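Local coordinates for protein Agap007691-pb (Anopheles gambiae, PDB 5C98) that is of unknown function but belongs to the serpin family, whose members typically trap serine proteases, and so may act as a protease inhibitor, at residues F100-E105 with M170-V175; D129-I134 with P164-L169; P135-V140 with D153-G158; R284-P289 with G320-C325. All coordinates share one frame; numbering follows the deposited sequence.

Overall arrangement
From the N terminus, strand 95-104 comes first, and contact 1 pairs it antiparallel with strand 169-177, closing a large loop. Inside that loop lies contact 2, where the turn before helix 133-146 meets the residues just ahead of strand 169-177. Contact 3 nests deeper still, between helix 133-146 and the segment that follows it. Three closures, one inside another, thus fold the helix back over the sheet. Contact 4 opens after contact 1 has closed and pairs strand 270-287 with strand 320-328, which lies parallel beside strand 169-177. Contacts 1 and 4 therefore share a sheet, while Phe-154 of contact 3 touches both.

Contact 1: F100-E105 with M170-V175; sequences FVLVEE and MLFSGV
Phe-100 and Phe-172 stand on the same face of two antiparallel strands, and their rings meet at CD2, with 4.1 Å between the two CD2 atoms. This is not a stack: CD2 of Phe-172 comes to the edge of the Phe-100 ring, close to its plane. The first torsions differ. CG of Phe-100 is anti to its backbone N (chi1 -176°), whereas CG of Phe-172 sits beside its own N (chi1 -54°). With CG there, CD2 of Phe-172 comes 3.4 Å from Phe-100 O, an oxygen that lies near the ring plane. From the next position on this face, Leu-102 reaches the same ring with its CD1 methyl, 3.8 Å from CE2 of Phe-172. Met-170 faces Leu-102 mainly through CB, and the end of its chain leads away. On the opposite face of the sheet, Val-101 and Leu-171 meet methyl to methyl, CG2 to CD1 at 3.8 Å. Four backbone bonds hold the register. They run both ways between Phe-100 and Phe-172 and between Leu-102 and Met-170, with Leu-102 N to Met-170 O at 2.9 Å. Between them, Val-101 CA makes a CH contact to Met-170 O. Helix 133-146 covers the face of Phe-100, Leu-102 and Phe-172, with Phe-143 stacked on the Phe-100 ring, while Leu-171 on the other face touches Phe-53. An aromatic and aliphatic strand pair lying under a single crossing helix fits the large central sheet of serpins, sheet A, beneath helix F.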
# COMPACT_ATOMS: atom_id res chain seq x y z
N PHE A 100 1.41 -6.29 -12.29
CA PHE A 100 2.17 -7.13 -13.20
C PHE A 100 1.66 -8.55 -13.00
O PHE A 100 1.38 -8.96 -11.86
CB PHE A 100 3.65 -7.02 -12.85
CG PHE A 100 4.57 -7.75 -13.75
CD1 PHE A 100 4.89 -7.22 -14.99
CD2 PHE A 100 5.13 -8.97 -13.39
CE1 PHE A 100 5.75 -7.88 -15.87
CE2 PHE A 100 5.99 -9.64 -14.26
CZ PHE A 100 6.29 -9.11 -15.50
N VAL A 101 1.52 -9.28 -14.08
CA VAL A 101 0.94 -10.61 -14.05
C VAL A 101 1.90 -11.57 -14.71
O VAL A 101 2.39 -11.31 -15.82
CB VAL A 101 -0.41 -10.64 -14.78
CG1 VAL A 101 -1.06 -11.99 -14.70
CG2 VAL A 101 -1.35 -9.56 -14.25
N LEU A 102 2.17 -12.70 -14.04
CA LEU A 102 2.85 -13.82 -14.66
C LEU A 102 1.84 -14.90 -15.02
O LEU A 102 0.96 -15.23 -14.23
CB LEU A 102 3.88 -14.46 -13.72
CG LEU A 102 5.09 -13.62 -13.31
CD1 LEU A 102 5.91 -14.39 -12.29
CD2 LEU A 102 5.92 -13.30 -14.54
N VAL A 103 1.98 -15.44 -16.22
CA VAL A 103 1.20 -16.59 -16.66
C VAL A 103 2.16 -17.66 -17.17
O VAL A 103 3.21 -17.35 -17.74
CB VAL A 103 0.16 -16.24 -17.76
CG1 VAL A 103 -0.94 -15.35 -17.21
CG2 VAL A 103 0.83 -15.60 -18.96
N GLU A 104 1.79 -18.91 -16.95
CA GLU A 104 2.58 -20.03 -17.47
C GLU A 104 2.61 -20.00 -19.00
O GLU A 104 1.56 -20.09 -19.66
CB GLU A 104 2.02 -21.36 -16.97
CG GLU A 104 2.57 -22.62 -17.64
CD GLU A 104 4.09 -22.70 -17.67
OE1 GLU A 104 4.73 -22.38 -16.64
OE2 GLU A 104 4.63 -23.10 -18.73
N GLU A 105 3.81 -19.93 -19.56
CA GLU A 105 3.97 -19.69 -20.99
C GLU A 105 3.49 -20.85 -21.86
O GLU A 105 3.17 -20.63 -23.03
CB GLU A 105 5.43 -19.40 -21.32
CG GLU A 105 6.41 -20.56 -21.08
CD GLU A 105 7.87 -20.16 -21.27
OE1 GLU A 105 8.13 -18.95 -21.44
OE2 GLU A 105 8.75 -21.05 -21.25
N MET A 170 0.10 -15.65 -11.38
CA MET A 170 0.52 -14.89 -10.21
C MET A 170 0.40 -13.40 -10.48
O MET A 170 0.56 -12.95 -11.62
CB MET A 170 1.97 -15.16 -9.85
CG MET A 170 2.24 -16.65 -9.63
SD MET A 170 3.82 -16.95 -8.81
CE MET A 170 3.40 -16.50 -7.15
N LEU A 171 0.08 -12.66 -9.42
CA LEU A 171 -0.20 -11.23 -9.51
C LEU A 171 0.74 -10.47 -8.60
O LEU A 171 1.10 -10.96 -7.52
CB LEU A 171 -1.65 -10.95 -9.07
CG LEU A 171 -2.14 -9.50 -9.12
CD1 LEU A 171 -2.10 -8.93 -10.54
CD2 LEU A 171 -3.55 -9.47 -8.55
N PHE A 172 1.15 -9.27 -9.01
CA PHE A 172 2.05 -8.40 -8.27
C PHE A 172 1.54 -6.97 -8.29
O PHE A 172 0.98 -6.53 -9.30
CB PHE A 172 3.47 -8.50 -8.85
CG PHE A 172 3.94 -9.91 -8.90
CD1 PHE A 172 4.60 -10.48 -7.81
CD2 PHE A 172 3.66 -10.71 -9.99
CE1 PHE A 172 4.97 -11.81 -7.86
CE2 PHE A 172 4.02 -12.03 -10.01
CZ PHE A 172 4.69 -12.57 -8.95
N SER A 173 1.69 -6.27 -7.16
CA SER A 173 1.33 -4.87 -7.03
C SER A 173 2.50 -4.13 -6.44
O SER A 173 3.02 -4.53 -5.39
CB SER A 173 0.15 -4.75 -6.06
OG SER A 173 0.07 -3.42 -5.57
N GLY A 174 2.92 -3.05 -7.08
CA GLY A 174 3.88 -2.13 -6.51
C GLY A 174 3.26 -0.77 -6.31
O GLY A 174 2.74 -0.22 -7.29
N VAL A 175 3.33 -0.18 -5.11
CA VAL A 175 2.83 1.18 -4.87
C VAL A 175 3.94 1.98 -4.19
O VAL A 175 4.31 1.69 -3.05
CB VAL A 175 1.56 1.22 -4.04
CG1 VAL A 175 1.13 2.66 -3.78
CG2 VAL A 175 0.47 0.43 -4.78

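Contact 2: D129-I134 with P164-L169; sequences DLTDDI and PPCHKL
Leu-130 is the tight part of this contact, laid against the backbone of His-167 and Lys-168. Its CB is 3.3 Å from His-167 O, and CD1 touches the same oxygen. Leu-130 CD1 also lies 3.5 Å from Lys-168 C. One carbonyl is thus touched by two points of one buried aliphatic chain. One residue on, the fit is looser and nearer to solvent. The exposed Thr-131 rests on Cys-166 SG, with its CA 3.7 Å from the sulfur and its CG2 methyl alongside. Thr-131 turns its hydroxyl to its own segment: OG1 lies between N and the carbonyl carbon (chi1 81°) and donates to Asp-129 OD1 at 2.6 Å, on the syn side of the carboxylate. Thr-131 N adds a weak bond to the same oxygen. Both lie within a type I turn closed by Asp-132 N to Asp-129 O; Asp-132 is also the N-cap of the helix, its OD1 weakly bonded to Ile-134 N. The turn joins strand 124-128 to helix 133-146, and the partner segment runs into strand 169-177. Strand 95-104 reaches both through Glu-104, which bonds Leu-130 N and Lys-168; Asn-319 OD1, just ahead of strand 320-328, bonds Lys-168 N and Leu-169 N.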
# COMPACT_ATOMS: atom_id res chain seq x y z
N ASP A 129 8.24 -19.31 -17.82
CA ASP A 129 8.29 -20.69 -17.36
C ASP A 129 8.14 -20.67 -15.85
O ASP A 129 9.12 -20.54 -15.12
CB ASP A 129 9.61 -21.31 -17.78
CG ASP A 129 9.79 -22.71 -17.26
OD1 ASP A 129 8.80 -23.28 -16.71
OD2 ASP A 129 10.89 -23.26 -17.44
N LEU A 130 6.90 -20.85 -15.37
CA LEU A 130 6.61 -20.84 -13.93
C LEU A 130 7.09 -22.10 -13.22
O LEU A 130 7.06 -22.15 -11.98
CB LEU A 130 5.12 -20.57 -13.69
CG LEU A 130 4.69 -19.10 -13.56
CD1 LEU A 130 3.18 -18.94 -13.44
CD2 LEU A 130 5.35 -18.44 -12.36
N THR A 131 7.55 -23.12 -13.94
CA THR A 131 8.26 -24.22 -13.31
C THR A 131 9.69 -23.85 -12.91
O THR A 131 10.35 -24.64 -12.22
CB THR A 131 8.31 -25.46 -14.21
OG1 THR A 131 9.36 -25.33 -15.17
CG2 THR A 131 6.98 -25.70 -14.91
N ASP A 132 10.17 -22.67 -13.30
CA ASP A 132 11.55 -22.24 -13.08
C ASP A 132 11.55 -20.91 -12.34
O ASP A 132 11.21 -19.87 -12.91
CB ASP A 132 12.29 -22.11 -14.41
CG ASP A 132 13.79 -21.97 -14.23
OD1 ASP A 132 14.26 -21.80 -13.08
OD2 ASP A 132 14.51 -22.02 -15.25
N ASP A 133 11.91 -20.94 -11.06
CA ASP A 133 11.82 -19.72 -10.26
C ASP A 133 12.79 -18.63 -10.71
O ASP A 133 12.52 -17.46 -10.42
CB ASP A 133 11.94 -20.01 -8.76
CG ASP A 133 13.22 -20.72 -8.40
OD1 ASP A 133 14.10 -20.89 -9.26
OD2 ASP A 133 13.34 -21.11 -7.22
N ILE A 134 13.86 -18.95 -11.42
CA ILE A 134 14.89 -17.94 -11.72
C ILE A 134 14.37 -16.96 -12.77
O ILE A 134 14.37 -15.74 -12.53
CB ILE A 134 16.21 -18.60 -12.14
CG1 ILE A 134 16.80 -19.41 -10.97
CG2 ILE A 134 17.22 -17.56 -12.64
CD1 ILE A 134 17.37 -18.57 -9.85
N PRO A 164 5.92 -29.31 -8.62
CA PRO A 164 4.80 -29.74 -9.49
C PRO A 164 3.61 -30.17 -8.64
O PRO A 164 3.84 -30.76 -7.59
CB PRO A 164 5.38 -30.96 -10.24
CG PRO A 164 6.86 -30.77 -10.18
CD PRO A 164 7.15 -30.08 -8.88
N PRO A 165 2.38 -29.87 -9.08
CA PRO A 165 2.05 -29.10 -10.28
C PRO A 165 2.29 -27.63 -10.06
O PRO A 165 1.78 -27.05 -9.10
CB PRO A 165 0.56 -29.38 -10.47
CG PRO A 165 0.06 -29.61 -9.08
CD PRO A 165 1.17 -30.33 -8.37
N CYS A 166 3.08 -27.03 -10.94
CA CYS A 166 3.58 -25.69 -10.69
C CYS A 166 2.48 -24.64 -10.90
O CYS A 166 1.43 -24.88 -11.50
CB CYS A 166 4.77 -25.39 -11.59
SG CYS A 166 6.17 -26.48 -11.21
N HIS A 167 2.76 -23.44 -10.38
CA HIS A 167 1.82 -22.34 -10.48
C HIS A 167 1.55 -21.98 -11.94
O HIS A 167 2.41 -22.13 -12.80
CB HIS A 167 2.41 -21.11 -9.81
CG HIS A 167 2.52 -21.23 -8.33
ND1 HIS A 167 1.85 -22.19 -7.61
CD2 HIS A 167 3.20 -20.48 -7.43
CE1 HIS A 167 2.12 -22.03 -6.32
NE2 HIS A 167 2.94 -21.01 -6.19
N LYS A 168 0.32 -21.51 -12.21
CA LYS A 168 -0.08 -21.04 -13.54
C LYS A 168 -0.27 -19.54 -13.64
O LYS A 168 -0.20 -19.02 -14.75
CB LYS A 168 -1.40 -21.71 -13.96
CG LYS A 168 -1.34 -23.23 -14.04
CD LYS A 168 -2.70 -23.78 -14.48
CE LYS A 168 -2.93 -25.20 -14.00
NZ LYS A 168 -2.00 -26.15 -14.64
N LEU A 169 -0.52 -18.85 -12.52
CA LEU A 169 -1.01 -17.47 -12.55
C LEU A 169 -0.60 -16.78 -11.27
O LEU A 169 -0.97 -17.23 -10.18
CB LEU A 169 -2.53 -17.47 -12.65
CG LEU A 169 -3.21 -16.11 -12.66
CD1 LEU A 169 -2.92 -15.36 -13.97
CD2 LEU A 169 -4.73 -16.28 -12.50

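Contact 3: P135-V140 with D153-G158; sequences PSALAV and DFIGEG
The phenyl ring of Phe-154 meets Val-140 obliquely, with the CG1 methyl 3.7 Å from CD1 of the ring. Other aromatic groups frame the same ring: Tyr-144 stacks on it, and His-324 meets it with the planes at about 55°. The CZ and CE2 end of the ring reaches strand 169-177 at Ser-173 and Gly-174. A second flat group, the carboxylate of Glu-157, takes little part, since that chain touches the helix with its CG methylene, 3.9 Å from Ala-137 CB.

Between these two ends Ile-155 carries most of the packing. Its CG1 takes the crowded position between N and the carbonyl carbon (chi1 45°), and chi2 (157°) then sends CD1 toward the helix. There CD1 settles between residues one turn apart, 3.8 Å from Ala-137 CA and 3.6 Å from Val-140 CB. The Val-140 and Ile-155 side chains cross at about a right angle, and CG1 and CG2 of the valine both touch the isoleucine. The side chain of Ala-137 is just a CB, which lets the segment come close: Ala-137 and Glu-157 CA atoms are 5.4 Å apart. The polar backbone has partners from nearby, as Ile-155 N donates to Asn-141 OD1 and Phe-154 O accepts from His-324 ND1. Val-140 also touches Phe-100 and Leu-102 of the sheet. A helix lying across sheet A, with the returning chain packed along it, is the helix F region of the serpin fold.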
# COMPACT_ATOMS: atom_id res chain seq x y z
N PRO A 135 13.91 -17.42 -13.94
CA PRO A 135 13.37 -16.46 -14.91
C PRO A 135 12.08 -15.84 -14.46
O PRO A 135 11.77 -14.69 -14.82
CB PRO A 135 13.16 -17.31 -16.18
CG PRO A 135 13.08 -18.73 -15.68
CD PRO A 135 14.03 -18.77 -14.51
N SER A 136 11.29 -16.57 -13.68
CA SER A 136 10.03 -16.02 -13.19
C SER A 136 10.28 -14.81 -12.29
O SER A 136 9.67 -13.75 -12.47
CB SER A 136 9.27 -17.12 -12.44
OG SER A 136 8.85 -18.16 -13.32
N ALA A 137 11.21 -14.93 -11.34
CA ALA A 137 11.51 -13.80 -10.48
C ALA A 137 12.18 -12.66 -11.25
O ALA A 137 11.90 -11.48 -10.99
CB ALA A 137 12.38 -14.24 -9.30
N LEU A 138 13.02 -13.00 -12.23
CA LEU A 138 13.70 -11.96 -13.00
C LEU A 138 12.70 -11.12 -13.79
O LEU A 138 12.87 -9.90 -13.91
CB LEU A 138 14.74 -12.58 -13.93
CG LEU A 138 15.58 -11.54 -14.68
CD1 LEU A 138 16.35 -10.66 -13.72
CD2 LEU A 138 16.53 -12.22 -15.65
N ALA A 139 11.66 -11.74 -14.34
CA ALA A 139 10.67 -10.97 -15.08
C ALA A 139 10.03 -9.92 -14.18
O ALA A 139 9.85 -8.76 -14.58
CB ALA A 139 9.62 -11.90 -15.67
N VAL A 140 9.67 -10.31 -12.96
CA VAL A 140 9.04 -9.37 -12.03
C VAL A 140 10.03 -8.28 -11.64
O VAL A 140 9.72 -7.08 -11.70
CB VAL A 140 8.53 -10.12 -10.79
CG1 VAL A 140 7.87 -9.12 -9.80
CG2 VAL A 140 7.54 -11.22 -11.20
N ASP A 153 14.49 -4.84 -5.84
CA ASP A 153 14.41 -6.27 -5.54
C ASP A 153 12.99 -6.57 -5.09
O ASP A 153 12.70 -6.81 -3.92
CB ASP A 153 15.43 -6.67 -4.48
CG ASP A 153 16.78 -6.99 -5.07
OD1 ASP A 153 16.96 -8.13 -5.55
OD2 ASP A 153 17.66 -6.10 -5.07
N PHE A 154 12.08 -6.53 -6.05
CA PHE A 154 10.66 -6.63 -5.73
C PHE A 154 10.33 -7.95 -5.02
O PHE A 154 9.54 -7.98 -4.08
CB PHE A 154 9.86 -6.44 -7.02
CG PHE A 154 8.40 -6.27 -6.79
CD1 PHE A 154 7.62 -7.36 -6.54
CD2 PHE A 154 7.80 -5.02 -6.81
CE1 PHE A 154 6.28 -7.24 -6.29
CE2 PHE A 154 6.44 -4.90 -6.58
CZ PHE A 154 5.69 -6.00 -6.31
N ILE A 155 10.89 -9.08 -5.51
CA ILE A 155 10.60 -10.40 -4.97
C ILE A 155 11.88 -11.21 -4.99
O ILE A 155 12.85 -10.87 -5.68
CB ILE A 155 9.49 -11.22 -5.70
CG1 ILE A 155 9.68 -11.16 -7.22
CG2 ILE A 155 8.08 -10.80 -5.27
CD1 ILE A 155 9.04 -12.33 -7.94
N GLY A 156 11.87 -12.29 -4.21
CA GLY A 156 12.88 -13.32 -4.30
C GLY A 156 12.33 -14.53 -5.04
O GLY A 156 11.14 -14.67 -5.28
N GLU A 157 13.25 -15.42 -5.42
CA GLU A 157 12.84 -16.62 -6.13
C GLU A 157 11.85 -17.45 -5.32
O GLU A 157 10.95 -18.09 -5.89
CB GLU A 157 14.06 -17.45 -6.49
CG GLU A 157 14.75 -16.98 -7.76
CD GLU A 157 15.83 -15.94 -7.53
OE1 GLU A 157 15.88 -15.34 -6.43
OE2 GLU A 157 16.65 -15.73 -8.45
N GLY A 158 11.98 -17.43 -3.99
CA GLY A 158 11.06 -18.18 -3.15
C GLY A 158 9.62 -17.73 -3.28
O GLY A 158 8.70 -18.52 -3.04

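Contact 4: R284-P289 with G320-C325; sequences REKTDP and GFIQHC
His-324 meets Lys-286 with its CG swung to an unusual chi1 of -149°, which starts the ring toward the opposite strand. Lys-286 CB lies over the imidazole face, 3.9 Å from the ring centre. Arg-284 CG approaches the same ring obliquely, 3.6 Å from NE2. Polar partners fix the ring at both nitrogens: water 1 sits in its plane 2.8 Å from NE2 and also donates to Arg-284 O, while ND1 bonds to Phe-154 O. The lysine CG, anti to its backbone N (chi1 179°), touches Ile-322 CG2, and the chain ends in a salt bridge with Asp-159.

At the other end of the pairing Pro-289 sets CB and CG over one face of Phe-321, a CH-pi contact with CG 4.0 Å from the ring centre. Asp-288, the N-cap of helix 289-295, is joined through water 3 to Phe-321 N. Thr-287 and Gln-323 stand side by side, bridged by water 2, which is 2.8 Å from Thr-287 OG1 and donates to Gln-323 OE1. The backbones pair antiparallel through four bonds, the straightest from Thr-287 N to Gln-323 O at 2.8 Å. The return bond, from Gln-323 N, meets Thr-287 O from 37° out of the carbonyl plane.

Strand 320-328, parallel beside strand 169-177 on its other side, is consistent with a serpin sheet A into which no reactive loop has been inserted. The polar group of Gln-323, Ser-173 and Ser-42 beside helix 43-51, probably helix B, is consistent with the shutter region.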
# COMPACT_ATOMS: atom_id res chain seq x y z
N ARG A 284 10.17 0.24 3.02
CA ARG A 284 10.09 -0.51 1.77
C ARG A 284 9.81 -1.94 2.17
O ARG A 284 10.70 -2.62 2.68
CB ARG A 284 11.38 -0.41 0.98
CG ARG A 284 11.26 -1.07 -0.39
CD ARG A 284 12.57 -1.23 -1.07
NE ARG A 284 13.06 0.02 -1.63
CZ ARG A 284 14.10 0.71 -1.17
NH1 ARG A 284 14.77 0.30 -0.09
NH2 ARG A 284 14.48 1.82 -1.79
N GLU A 285 8.58 -2.40 1.96
CA GLU A 285 8.11 -3.63 2.59
C GLU A 285 7.33 -4.48 1.61
O GLU A 285 6.40 -3.99 0.96
CB GLU A 285 7.25 -3.33 3.82
CG GLU A 285 8.01 -2.73 5.03
CD GLU A 285 9.01 -3.66 5.68
OE1 GLU A 285 8.88 -4.91 5.57
OE2 GLU A 285 9.97 -3.14 6.32
N LYS A 286 7.71 -5.75 1.54
CA LYS A 286 7.02 -6.77 0.77
C LYS A 286 6.01 -7.45 1.68
O LYS A 286 6.34 -7.84 2.80
CB LYS A 286 8.04 -7.79 0.28
CG LYS A 286 7.46 -8.94 -0.54
CD LYS A 286 8.55 -9.81 -1.15
CE LYS A 286 9.30 -10.61 -0.12
NZ LYS A 286 10.55 -11.15 -0.70
N THR A 287 4.77 -7.57 1.20
CA THR A 287 3.69 -8.20 1.94
C THR A 287 2.97 -9.18 1.04
O THR A 287 3.21 -9.24 -0.17
CB THR A 287 2.72 -7.15 2.48
OG1 THR A 287 2.17 -6.39 1.39
CG2 THR A 287 3.42 -6.21 3.44
N ASP A 288 2.01 -9.90 1.62
CA ASP A 288 1.36 -11.03 0.97
C ASP A 288 -0.15 -10.83 1.06
O ASP A 288 -0.79 -11.35 1.98
CB ASP A 288 1.78 -12.34 1.64
CG ASP A 288 1.35 -13.57 0.88
OD1 ASP A 288 0.55 -13.44 -0.06
OD2 ASP A 288 1.82 -14.69 1.21
N PRO A 289 -0.74 -10.11 0.12
CA PRO A 289 -2.21 -10.01 0.07
C PRO A 289 -2.93 -11.34 0.12
O PRO A 289 -4.07 -11.40 0.59
CB PRO A 289 -2.46 -9.27 -1.25
CG PRO A 289 -1.24 -8.46 -1.46
CD PRO A 289 -0.09 -9.16 -0.80
N GLY A 320 -0.77 -16.80 -6.33
CA GLY A 320 -0.06 -15.91 -5.45
C GLY A 320 -0.37 -14.48 -5.78
O GLY A 320 -0.73 -14.16 -6.92
N PHE A 321 -0.23 -13.62 -4.77
CA PHE A 321 -0.39 -12.17 -4.95
C PHE A 321 0.53 -11.53 -3.93
O PHE A 321 0.29 -11.65 -2.73
CB PHE A 321 -1.86 -11.77 -4.72
CG PHE A 321 -2.15 -10.30 -4.98
CD1 PHE A 321 -1.20 -9.46 -5.55
CD2 PHE A 321 -3.38 -9.77 -4.65
CE1 PHE A 321 -1.48 -8.10 -5.80
CE2 PHE A 321 -3.65 -8.42 -4.88
CZ PHE A 321 -2.70 -7.60 -5.45
N ILE A 322 1.59 -10.88 -4.41
CA ILE A 322 2.57 -10.19 -3.58
C ILE A 322 2.49 -8.70 -3.88
O ILE A 322 2.41 -8.29 -5.04
CB ILE A 322 4.00 -10.71 -3.85
CG1 ILE A 322 4.11 -12.20 -3.49
CG2 ILE A 322 5.02 -9.89 -3.09
CD1 ILE A 322 3.84 -12.53 -2.05
N GLN A 323 2.58 -7.90 -2.83
CA GLN A 323 2.67 -6.45 -2.93
C GLN A 323 3.97 -5.95 -2.34
O GLN A 323 4.49 -6.51 -1.37
CB GLN A 323 1.51 -5.76 -2.22
CG GLN A 323 1.49 -4.26 -2.35
CD GLN A 323 0.20 -3.65 -1.84
OE1 GLN A 323 -0.06 -3.58 -0.64
NE2 GLN A 323 -0.63 -3.19 -2.77
N HIS A 324 4.53 -4.89 -2.92
CA HIS A 324 5.72 -4.24 -2.39
C HIS A 324 5.50 -2.74 -2.46
O HIS A 324 5.13 -2.21 -3.52
CB HIS A 324 6.95 -4.64 -3.20
CG HIS A 324 8.23 -4.68 -2.42
ND1 HIS A 324 9.16 -5.69 -2.58
CD2 HIS A 324 8.75 -3.83 -1.51
CE1 HIS A 324 10.19 -5.46 -1.80
NE2 HIS A 324 9.97 -4.33 -1.13
N CYS A 325 5.64 -2.07 -1.32
CA CYS A 325 5.35 -0.66 -1.22
C CYS A 325 6.58 0.10 -0.76
O CYS A 325 7.42 -0.44 -0.03
CB CYS A 325 4.24 -0.41 -0.23
SG CYS A 325 2.60 -0.95 -0.83
O HOH W 1 12.27 -4.16 0.37
O HOH W 2 -0.50 -5.86 0.97
O HOH W 3 1.01 -14.87 -2.55